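Local coordinates for BLUF domain-containing protein (Acinetobacter baumannii, PDB 6W6Z), which binds a flavin and probably serves as a blue-light photoreceptor of the BLUF family, at residues A[19-24]-A[70-75]; A[48-53]-A[126-131]. All coordinates share one frame; numbering follows the deposited sequence.

Contact 1: residues A[19-24]-A[70-75]; sequences LQDLRD and DQRHYN. With FMN (flavin mononucleotide), chain B.
The R72 side chain packs against D21 and D24, one turn apart on helix 18-36, from the Asx turn that leads into strand 73-83 beside the flavin pocket of this BLUF domain. Across the segments the direct contacts are van der Waals. The carboxylate of D21 rests against the aliphatic part of R72, OD1 lying 3.8 Å from R72 CD, with its plane 90° from that of the guanidinium. CB of D24 meets R72 NH1 at the guanidinium edge, 3.5 Å away. Opposite charges are close but do not pair directly: D24 OD2 stays 4.6 Å from R72 NH1. A water fills in, accepting from R72 NH1 and donating to D21 OD1 and, at 2.6 Å, to D24 OD2. The other D21 oxygen, OD2, is hydrogen-bonded to N15.

Within 70-75, R72 forms a salt bridge with D70, in the type I turn from D70 to H73. A bend at chi3 (-66°) brings the R72 guanidinium back side-on to D70: NE reaches the syn lone pair of OD1 almost straight (174°), and NH2 the syn lone pair of OD2. OD1 also takes the backbone N of R72 on its anti lone pair, which closes the Asx turn. Three N-H bonds thus hold the carboxylate and fix its rotation. NH2 forms a further salt bridge with E28, which itself binds FMN.

Toward the flavin, D70 OD2 accepts the ribityl hydroxyl O2' at 2.6 Å. R72 both holds this acceptor in place and comes within 3.0 Å of the flavin, NH2 to O3'. The H73 imidazole, hydrogen-bonded to S9 and I67, turns one face to the dimethylbenzene end of the flavin, with methyl C8M centred 3.7 Å above the ring plane.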
loop_
_atom_site.group_PDB
_atom_site.type_symbol
_atom_site.label_atom_id
_atom_site.label_comp_id
_atom_site.label_asym_id
_atom_site.label_seq_id
_atom_site.Cartn_x
_atom_site.Cartn_y
_atom_site.Cartn_z
ATOM N N LEU A 19 1.079 9.228 -12.784
ATOM C CA LEU A 19 2.243 8.347 -13.040
ATOM C C LEU A 19 3.431 8.840 -12.230
ATOM O O LEU A 19 4.146 8.026 -11.596
ATOM C CB LEU A 19 2.508 8.353 -14.551
ATOM C CG LEU A 19 3.703 7.524 -14.970
ATOM C CD1 LEU A 19 3.571 6.086 -14.463
ATOM C CD2 LEU A 19 3.884 7.604 -16.470
ATOM N N GLN A 20 3.679 10.152 -12.214
ATOM C CA GLN A 20 4.866 10.655 -11.465
ATOM C C GLN A 20 4.633 10.437 -9.961
ATOM O O GLN A 20 5.596 10.099 -9.242
ATOM C CB GLN A 20 5.140 12.135 -11.765
ATOM C CG GLN A 20 6.454 12.610 -11.165
ATOM C CD GLN A 20 6.800 14.055 -11.462
ATOM O OE1 GLN A 20 6.000 14.823 -11.981
ATOM N NE2 GLN A 20 8.014 14.434 -11.107
ATOM N N ASP A 21 3.407 10.622 -9.497
ATOM C CA ASP A 21 3.081 10.445 -8.048
ATOM C C ASP A 21 3.329 9.000 -7.614
ATOM O O ASP A 21 4.006 8.799 -6.610
ATOM C CB ASP A 21 1.653 10.862 -7.710
ATOM C CG ASP A 21 1.445 12.362 -7.546
ATOM O OD1 ASP A 21 2.438 13.084 -7.564
ATOM O OD2 ASP A 21 0.271 12.767 -7.360
ATOM N N LEU A 22 2.868 8.028 -8.396
ATOM C CA LEU A 22 3.062 6.591 -8.066
ATOM C C LEU A 22 4.563 6.281 -8.080
ATOM O O LEU A 22 5.022 5.616 -7.159
ATOM C CB LEU A 22 2.304 5.738 -9.094
ATOM C CG LEU A 22 0.775 5.854 -9.043
ATOM C CD1 LEU A 22 0.152 5.087 -10.192
ATOM C CD2 LEU A 22 0.224 5.315 -7.739
ATOM N N ARG A 23 5.297 6.715 -9.108
ATOM C CA ARG A 23 6.758 6.450 -9.167
ATOM C C ARG A 23 7.450 7.103 -7.971
ATOM O O ARG A 23 8.299 6.440 -7.322
ATOM C CB ARG A 23 7.299 6.906 -10.524
ATOM C CG ARG A 23 6.749 6.109 -11.690
ATOM C CD ARG A 23 7.042 6.728 -13.056
ATOM N NE ARG A 23 8.347 6.375 -13.559
ATOM C CZ ARG A 23 8.879 6.839 -14.693
ATOM N NH1 ARG A 23 10.105 6.456 -15.035
ATOM N NH2 ARG A 23 8.160 7.612 -15.499
ATOM N N ASP A 24 7.091 8.334 -7.641
ATOM C CA ASP A 24 7.662 9.077 -6.466
ATOM C C ASP A 24 7.351 8.356 -5.142
ATOM O O ASP A 24 8.296 8.102 -4.303
ATOM C CB ASP A 24 7.132 10.500 -6.398
ATOM C CG ASP A 24 7.768 11.480 -7.378
ATOM O OD1 ASP A 24 8.791 11.158 -7.965
ATOM O OD2 ASP A 24 7.205 12.549 -7.540
ATOM N N ASP A 70 0.373 13.028 3.932
ATOM C CA ASP A 70 0.907 13.126 2.551
ATOM C C ASP A 70 -0.143 13.837 1.687
ATOM O O ASP A 70 -1.298 13.396 1.734
ATOM C CB ASP A 70 1.320 11.755 2.027
ATOM C CG ASP A 70 2.177 11.815 0.780
ATOM O OD1 ASP A 70 1.679 12.319 -0.262
ATOM O OD2 ASP A 70 3.319 11.338 0.858
ATOM N N GLN A 71 0.273 14.842 0.902
ATOM C CA GLN A 71 -0.597 15.621 -0.042
ATOM C C GLN A 71 -1.264 14.722 -1.110
ATOM O O GLN A 71 -2.327 15.117 -1.714
ATOM C CB GLN A 71 0.279 16.660 -0.743
ATOM C CG GLN A 71 -0.495 17.601 -1.657
ATOM C CD GLN A 71 -0.629 17.128 -3.085
ATOM O OE1 GLN A 71 0.168 16.335 -3.578
ATOM N NE2 GLN A 71 -1.640 17.652 -3.768
ATOM N N ARG A 72 -0.679 13.565 -1.385
ATOM C CA ARG A 72 -1.042 12.723 -2.580
ATOM C C ARG A 72 -2.273 11.849 -2.323
ATOM O O ARG A 72 -2.833 11.210 -3.294
ATOM C CB ARG A 72 0.195 11.942 -3.013
ATOM C CG ARG A 72 1.230 12.856 -3.648
ATOM C CD ARG A 72 2.593 12.269 -3.825
ATOM N NE ARG A 72 3.256 11.995 -2.564
ATOM C CZ ARG A 72 4.496 11.558 -2.492
ATOM N NH1 ARG A 72 5.191 11.401 -3.611
ATOM N NH2 ARG A 72 5.053 11.291 -1.324
ATOM N N HIS A 73 -2.759 11.785 -1.095
ATOM C CA HIS A 73 -4.004 11.053 -0.766
ATOM C C HIS A 73 -4.708 11.746 0.408
ATOM O O HIS A 73 -4.095 12.697 0.974
ATOM C CB HIS A 73 -3.714 9.566 -0.531
ATOM C CG HIS A 73 -2.929 9.286 0.707
ATOM N ND1 HIS A 73 -2.809 8.022 1.198
ATOM C CD2 HIS A 73 -2.213 10.091 1.531
ATOM C CE1 HIS A 73 -2.069 8.048 2.298
ATOM N NE2 HIS A 73 -1.667 9.304 2.527
ATOM N N TYR A 74 -5.956 11.354 0.660
ATOM C CA TYR A 74 -6.851 11.942 1.690
ATOM C C TYR A 74 -7.925 10.924 2.053
ATOM O O TYR A 74 -7.963 9.827 1.435
ATOM C CB TYR A 74 -7.473 13.258 1.200
ATOM C CG TYR A 74 -8.477 13.080 0.085
ATOM C CD1 TYR A 74 -8.096 12.873 -1.232
ATOM C CD2 TYR A 74 -9.826 13.180 0.351
ATOM C CE1 TYR A 74 -9.040 12.692 -2.230
ATOM C CE2 TYR A 74 -10.773 13.052 -0.636
ATOM C CZ TYR A 74 -10.387 12.770 -1.928
ATOM O OH TYR A 74 -11.383 12.631 -2.856
ATOM N N ASN A 75 -8.766 11.242 3.053
ATOM C CA ASN A 75 -9.855 10.316 3.457
ATOM C C ASN A 75 -9.220 8.982 3.898
ATOM O O ASN A 75 -9.665 7.932 3.462
ATOM C CB ASN A 75 -10.823 10.071 2.290
ATOM C CG ASN A 75 -12.175 9.520 2.704
ATOM O OD1 ASN A 75 -13.056 10.289 3.059
ATOM N ND2 ASN A 75 -12.365 8.203 2.623
HETATM N N1 FMN B . 6.845 6.586 2.656
HETATM C C2 FMN B . 7.610 5.603 3.161
HETATM O O2 FMN B . 8.724 5.933 3.681
HETATM N N3 FMN B . 7.173 4.329 3.248
HETATM C C4 FMN B . 5.983 3.934 2.767
HETATM O O4 FMN B . 5.596 2.769 2.810
HETATM C C4A FMN B . 5.128 4.936 2.145
HETATM N N5 FMN B . 3.951 4.654 1.625
HETATM C C5A FMN B . 3.198 5.670 1.134
HETATM C C6 FMN B . 1.976 5.348 0.589
HETATM C C7 FMN B . 1.144 6.340 0.100
HETATM C C7M FMN B . -0.165 5.920 -0.493
HETATM C C8 FMN B . 1.603 7.737 -0.000
HETATM C C8M FMN B . 0.663 8.771 -0.602
HETATM C C9 FMN B . 2.833 8.053 0.553
HETATM C C9A FMN B . 3.649 7.057 1.074
HETATM N N10 FMN B . 4.917 7.330 1.575
HETATM C C10 FMN B . 5.647 6.299 2.133
HETATM C "C1'" FMN B . 5.521 8.704 1.563
HETATM C "C2'" FMN B . 5.417 9.504 2.842
HETATM O "O2'" FMN B . 4.069 9.982 2.973
HETATM C "C3'" FMN B . 6.397 10.702 2.730
HETATM O "O3'" FMN B . 6.289 11.357 1.462
HETATM C "C4'" FMN B . 7.855 10.297 2.804
HETATM O "O4'" FMN B . 8.082 9.514 3.999
HETATM C "C5'" FMN B . 8.766 11.548 2.861
HETATM O "O5'" FMN B . 8.547 12.365 4.030
HETATM P P FMN B . 9.441 13.703 4.385
HETATM O O1P FMN B . 8.624 14.830 3.781
HETATM O O2P FMN B . 9.475 13.654 5.903
HETATM O O3P FMN B . 10.796 13.543 3.719
HETATM O O HOH W 1 5.033 13.018 -6.180
#

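Contact 2: residues A[48-53]-A[126-131]; sequences AFFQCL and KFFLNE. With FMN (flavin mononucleotide), chain B.
F50 and C52 face helix 125-134, while F49 and Q51 on the same strand serve the flavin: in this BLUF domain strand 48-54 is a central strand with cofactor on one side and the C-terminal helix on the other. F49 comes first, covering flavin methyl C7M with one ring face; C7M lies 3.8 Å above the ring centre. F50 carries most of the helix contact. Its ring receives the edge of F128 in a T-shaped pair with planes 88° apart. CE2 of F128 lies over that face, displaced toward the rim, 3.7 Å from F50 CG, and F128 also meets Y43 edge-to-face. Farther round the F50 ring, CE1 touches L129 CD2 at 3.9 Å. Q51, extended beyond CG, sends NE2 to flavin N5 at 3.0 Å; its bond to O4 is weak and bent (122°), while OE1 is held by the hydroxyl of Y7. C52 returns to the helix side, where its CB lies 4.0 Å from CD2 of L129, the methyl that also meets F50. At the end, L53 CD2 approaches flavin O4. Strand and helix run nearly perpendicular (85°), and what joins them is entirely apolar and aromatic, so the helix is probably held here by burial of hydrocarbon surface, with polar recognition kept to the flavin side of the strand.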
loop_
_atom_site.group_PDB
_atom_site.type_symbol
_atom_site.label_atom_id
_atom_site.label_comp_id
_atom_site.label_asym_id
_atom_site.label_seq_id
_atom_site.Cartn_x
_atom_site.Cartn_y
_atom_site.Cartn_z
ATOM N N ALA A 48 -7.717 5.088 -5.747
ATOM C CA ALA A 48 -7.632 4.793 -4.300
ATOM C C ALA A 48 -6.470 3.854 -4.027
ATOM O O ALA A 48 -6.024 3.158 -4.962
ATOM C CB ALA A 48 -8.948 4.216 -3.815
ATOM N N PHE A 49 -5.993 3.884 -2.791
ATOM C CA PHE A 49 -4.882 3.026 -2.316
ATOM C C PHE A 49 -5.350 2.081 -1.219
ATOM O O PHE A 49 -6.230 2.356 -0.418
ATOM C CB PHE A 49 -3.758 3.889 -1.761
ATOM C CG PHE A 49 -3.096 4.815 -2.725
ATOM C CD1 PHE A 49 -2.139 4.334 -3.630
ATOM C CD2 PHE A 49 -3.364 6.182 -2.697
ATOM C CE1 PHE A 49 -1.467 5.210 -4.465
ATOM C CE2 PHE A 49 -2.718 7.040 -3.578
ATOM C CZ PHE A 49 -1.755 6.552 -4.450
ATOM N N PHE A 50 -4.620 0.995 -1.101
ATOM C CA PHE A 50 -4.650 0.113 0.070
ATOM C C PHE A 50 -3.192 -0.120 0.399
ATOM O O PHE A 50 -2.441 -0.340 -0.559
ATOM C CB PHE A 50 -5.391 -1.198 -0.187
ATOM C CG PHE A 50 -5.165 -2.201 0.925
ATOM C CD1 PHE A 50 -4.002 -2.964 0.994
ATOM C CD2 PHE A 50 -6.060 -2.278 1.978
ATOM C CE1 PHE A 50 -3.780 -3.836 2.050
ATOM C CE2 PHE A 50 -5.850 -3.173 3.029
ATOM C CZ PHE A 50 -4.698 -3.924 3.081
ATOM N N GLN A 51 -2.795 0.048 1.650
ATOM C CA GLN A 51 -1.405 -0.270 2.003
ATOM C C GLN A 51 -1.368 -1.138 3.245
ATOM O O GLN A 51 -2.149 -0.916 4.199
ATOM C CB GLN A 51 -0.575 0.995 2.173
ATOM C CG GLN A 51 0.901 0.692 2.254
ATOM C CD GLN A 51 1.765 1.925 2.312
ATOM O OE1 GLN A 51 1.400 2.926 2.937
ATOM N NE2 GLN A 51 2.899 1.876 1.616
ATOM N N CYS A 52 -0.419 -2.058 3.275
ATOM C CA CYS A 52 -0.085 -2.821 4.491
ATOM C C CYS A 52 1.388 -2.577 4.799
ATOM O O CYS A 52 2.202 -2.640 3.862
ATOM C CB CYS A 52 -0.514 -4.262 4.236
ATOM S SG CYS A 52 0.328 -5.476 5.274
ATOM N N LEU A 53 1.693 -2.165 6.039
ATOM C CA LEU A 53 3.056 -1.949 6.560
ATOM C C LEU A 53 3.354 -3.033 7.595
ATOM O O LEU A 53 2.494 -3.254 8.481
ATOM C CB LEU A 53 3.146 -0.565 7.206
ATOM C CG LEU A 53 2.746 0.628 6.322
ATOM C CD1 LEU A 53 2.686 1.903 7.145
ATOM C CD2 LEU A 53 3.720 0.774 5.168
ATOM N N LYS A 126 -8.309 -11.199 5.036
ATOM C CA LYS A 126 -7.984 -12.640 4.839
ATOM C C LYS A 126 -7.642 -12.836 3.358
ATOM O O LYS A 126 -6.423 -12.995 3.041
ATOM C CB LYS A 126 -9.143 -13.570 5.237
ATOM N N PHE A 127 -8.646 -12.717 2.482
ATOM C CA PHE A 127 -8.535 -13.013 1.028
ATOM C C PHE A 127 -7.714 -11.929 0.326
ATOM O O PHE A 127 -6.901 -12.289 -0.539
ATOM C CB PHE A 127 -9.902 -13.099 0.351
ATOM N N PHE A 128 -7.928 -10.652 0.665
ATOM C CA PHE A 128 -7.304 -9.533 -0.086
ATOM C C PHE A 128 -5.793 -9.516 0.113
ATOM O O PHE A 128 -5.090 -9.375 -0.911
ATOM C CB PHE A 128 -7.877 -8.165 0.248
ATOM C CG PHE A 128 -7.489 -7.081 -0.737
ATOM C CD1 PHE A 128 -7.850 -7.161 -2.077
ATOM C CD2 PHE A 128 -6.783 -5.962 -0.309
ATOM C CE1 PHE A 128 -7.515 -6.147 -2.963
ATOM C CE2 PHE A 128 -6.454 -4.947 -1.194
ATOM C CZ PHE A 128 -6.847 -5.030 -2.512
ATOM N N LEU A 129 -5.300 -9.652 1.340
ATOM C CA LEU A 129 -3.843 -9.722 1.563
ATOM C C LEU A 129 -3.267 -10.922 0.799
ATOM O O LEU A 129 -2.178 -10.783 0.190
ATOM C CB LEU A 129 -3.537 -9.813 3.051
ATOM C CG LEU A 129 -3.704 -8.534 3.853
ATOM C CD1 LEU A 129 -3.415 -8.797 5.333
ATOM C CD2 LEU A 129 -2.798 -7.426 3.325
ATOM N N ASN A 130 -3.963 -12.061 0.794
ATOM C CA ASN A 130 -3.441 -13.264 0.112
ATOM C C ASN A 130 -3.339 -12.956 -1.382
ATOM O O ASN A 130 -2.297 -13.314 -1.962
ATOM C CB ASN A 130 -4.239 -14.531 0.422
ATOM C CG ASN A 130 -3.719 -15.688 -0.396
ATOM O OD1 ASN A 130 -2.658 -16.245 -0.098
ATOM N ND2 ASN A 130 -4.407 -15.979 -1.488
ATOM N N GLU A 131 -4.334 -12.280 -1.964
ATOM C CA GLU A 131 -4.325 -11.887 -3.397
ATOM C C GLU A 131 -3.146 -10.952 -3.648
ATOM O O GLU A 131 -2.497 -11.085 -4.691
ATOM C CB GLU A 131 -5.633 -11.224 -3.847
ATOM C CG GLU A 131 -6.806 -12.178 -3.987
ATOM C CD GLU A 131 -6.584 -13.343 -4.941
ATOM O OE1 GLU A 131 -6.931 -14.492 -4.557
ATOM O OE2 GLU A 131 -5.996 -13.126 -6.041
HETATM N N1 FMN B . 6.845 6.586 2.656
HETATM C C2 FMN B . 7.610 5.603 3.161
HETATM O O2 FMN B . 8.724 5.933 3.681
HETATM N N3 FMN B . 7.173 4.329 3.248
HETATM C C4 FMN B . 5.983 3.934 2.767
HETATM O O4 FMN B . 5.596 2.769 2.810
HETATM C C4A FMN B . 5.128 4.936 2.145
HETATM N N5 FMN B . 3.951 4.654 1.625
HETATM C C5A FMN B . 3.198 5.670 1.134
HETATM C C6 FMN B . 1.976 5.348 0.589
HETATM C C7 FMN B . 1.144 6.340 0.100
HETATM C C7M FMN B . -0.165 5.920 -0.493
HETATM C C8 FMN B . 1.603 7.737 -0.000
HETATM C C8M FMN B . 0.663 8.771 -0.602
HETATM C C9 FMN B . 2.833 8.053 0.553
HETATM C C9A FMN B . 3.649 7.057 1.074
HETATM N N10 FMN B . 4.917 7.330 1.575
HETATM C C10 FMN B . 5.647 6.299 2.133
HETATM C "C1'" FMN B . 5.521 8.704 1.563
HETATM C "C2'" FMN B . 5.417 9.504 2.842
HETATM O "O2'" FMN B . 4.069 9.982 2.973
HETATM C "C3'" FMN B . 6.397 10.702 2.730
HETATM O "O3'" FMN B . 6.289 11.357 1.462
HETATM C "C4'" FMN B . 7.855 10.297 2.804
HETATM O "O4'" FMN B . 8.082 9.514 3.999
HETATM C "C5'" FMN B . 8.766 11.548 2.861
HETATM O "O5'" FMN B . 8.547 12.365 4.030
HETATM P P FMN B . 9.441 13.703 4.385
HETATM O O1P FMN B . 8.624 14.830 3.781
HETATM O O2P FMN B . 9.475 13.654 5.903
HETATM O O3P FMN B . 10.796 13.543 3.719
#

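Overall arrangement
From the N terminus, strand 2-11 leads to helix 18-36, which holds the first half of contact 1. The chain then forms strands 39-45 and 48-54, the latter giving contact 2 its first half, before helix 57-67 and segment 70-75, a turn running into strand 73-83, close the loop of contact 1. Contact 2 closes much later, at helix 125-134, so the two loops cross. Their centres lie about 18 Å apart. Contact 1 ties a flanking helix to the start of edge strand 73-83; contact 2 ties a central strand to the C-terminal helix. FMN touches both, and L22 and H73 also pack on F49.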